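Local coordinates for uncharacterized protein (Bordetella bronchiseptica RB50, PDB 3BE3), which is of unknown function but belongs to the DUF1653 family of the SH3 clan and forms a mostly beta-stranded subunit paired with a second copy, at residues 27-30 against 31-34. Residues are numbered along the deposited sequence; the frame is centred on the assembly and turned at random.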
loop_
_atom_site.group_PDB
_atom_site.type_symbol
_atom_site.label_atom_id
_atom_site.label_comp_id
_atom_site.label_asym_id
_atom_site.label_seq_id
_atom_site.Cartn_x
_atom_site.Cartn_y
_atom_site.Cartn_z
ATOM N N ALA B 27 2.432 1.107 -5.772
ATOM C CA ALA B 27 3.418 1.386 -4.745
ATOM C C ALA B 27 4.600 0.437 -4.877
ATOM O O ALA B 27 4.493 -0.641 -5.455
ATOM C CB ALA B 27 2.791 1.252 -3.363
ATOM N N ARG B 28 5.736 0.864 -4.343
ATOM C CA ARG B 28 6.955 0.067 -4.367
ATOM C C ARG B 28 7.164 -0.521 -2.971
ATOM O O ARG B 28 7.287 0.217 -1.997
ATOM C CB ARG B 28 8.152 0.958 -4.736
ATOM C CG ARG B 28 9.501 0.252 -4.817
ATOM C CD ARG B 28 9.696 -0.450 -6.153
ATOM N NE ARG B 28 9.682 0.498 -7.266
ATOM C CZ ARG B 28 9.909 0.168 -8.533
ATOM N NH1 ARG B 28 10.172 -1.090 -8.858
ATOM N NH2 ARG B 28 9.864 1.101 -9.479
ATOM N N ALA B 29 7.175 -1.845 -2.867
ATOM C CA ALA B 29 7.408 -2.488 -1.576
ATOM C C ALA B 29 8.877 -2.201 -1.270
ATOM O O ALA B 29 9.761 -2.569 -2.048
ATOM C CB ALA B 29 7.170 -3.987 -1.680
ATOM N N ASP B 30 9.142 -1.547 -0.144
ATOM C CA ASP B 30 10.511 -1.175 0.214
ATOM C C ASP B 30 11.536 -2.307 0.344
ATOM O O ASP B 30 12.673 -2.161 -0.103
ATOM C CB ASP B 30 10.517 -0.369 1.512
ATOM C CG ASP B 30 11.892 0.171 1.850
ATOM O OD1 ASP B 30 12.298 1.191 1.257
ATOM O OD2 ASP B 30 12.575 -0.438 2.696
ATOM N N GLU B 31 11.144 -3.415 0.965
ATOM C CA GLU B 31 12.040 -4.558 1.178
ATOM C C GLU B 31 12.472 -5.273 -0.100
ATOM O O GLU B 31 13.637 -5.637 -0.270
ATOM C CB GLU B 31 11.370 -5.620 2.064
ATOM C CG GLU B 31 11.029 -5.226 3.496
ATOM C CD GLU B 31 9.765 -4.387 3.614
ATOM O OE1 GLU B 31 8.967 -4.339 2.653
ATOM O OE2 GLU B 31 9.569 -3.784 4.686
ATOM N N THR B 32 11.512 -5.472 -0.993
ATOM C CA THR B 32 11.738 -6.216 -2.227
ATOM C C THR B 32 11.837 -5.419 -3.525
ATOM O O THR B 32 12.234 -5.964 -4.556
ATOM C CB THR B 32 10.606 -7.212 -2.415
ATOM O OG1 THR B 32 9.396 -6.486 -2.669
ATOM C CG2 THR B 32 10.425 -8.062 -1.148
ATOM N N ASP B 33 11.449 -4.151 -3.474
ATOM C CA ASP B 33 11.443 -3.280 -4.646
ATOM C C ASP B 33 10.475 -3.791 -5.700
ATOM O O ASP B 33 10.617 -3.507 -6.890
ATOM C CB ASP B 33 12.849 -3.142 -5.243
ATOM C CG ASP B 33 13.787 -2.355 -4.338
ATOM O OD1 ASP B 33 14.249 -2.917 -3.314
ATOM O OD2 ASP B 33 14.044 -1.166 -4.638
ATOM N N GLU B 34 9.485 -4.558 -5.263
ATOM C CA GLU B 34 8.498 -5.068 -6.200
ATOM C C GLU B 34 7.356 -4.061 -6.283
ATOM O O GLU B 34 7.099 -3.308 -5.345
ATOM C CB GLU B 34 7.993 -6.457 -5.778
ATOM C CG GLU B 34 9.060 -7.547 -5.933
ATOM C CD GLU B 34 8.478 -8.924 -6.235
ATOM O OE1 GLU B 34 7.711 -9.451 -5.402
ATOM O OE2 GLU B 34 8.790 -9.483 -7.309
HETATM O O HOH W 1 12.099 -2.480 4.872
#
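A beta-hairpin turn joins strand 20-29 to strand 35-41, and Ala29 meets both Asp33 and Glu34 across it. Two backbone bonds close the turn. Asp33 N gives its hydrogen to Ala29 O at 2.7 Å, with a bent N-H...O angle of 135°. Ala29 N donates more straightly to Glu34 O, 2.9 Å away. That same oxygen also receives a weak CA-H...O contact from Arg28 CA.

Asp30, Glu31 and Thr32 have right-handed helical backbone angles, and Asp33 is the left-handed residue that ends the loop. This fits a four-residue loop, 30-33, of the 4:6 hairpin class, in which the Ala29 O to Asp33 N bond spans an alpha-turn. The Arg28 side chain folds back along the turn. Its chain bends at chi2 and chi3, which brings the guanidinium edge to the Asp33 carbonyl. Arg28 NH1 lies 3.1 Å from Asp33 O, and the bond is nearly straight at 167°. The oxygen sits in the guanidinium plane, but NH1 approaches from above the carbonyl plane. The Arg28 CD methylene also rests on this carbonyl.

Thr32 forms an ST turn. With chi1 at 68°, Thr32 OG1 lies between the backbone N and the carbonyl carbon and accepts from Glu34 N at 3.2 Å. Thr32 OG1 also touches the methyl CB of Ala29, 3.5 Å away.

At the tip, one water donates to Asp30 OD2 and to Glu31 OE2, bridging two like-charged carboxylates. Both acids also reach the second subunit: Asp30 makes a salt bridge to its Arg53, which probably offsets the Asp30 charge, and Glu31 OE2 accepts from its Leu54 N. Arg28 and Ala29 pair in parallel with a strand of that subunit, and the sheet continues across the dimer interface.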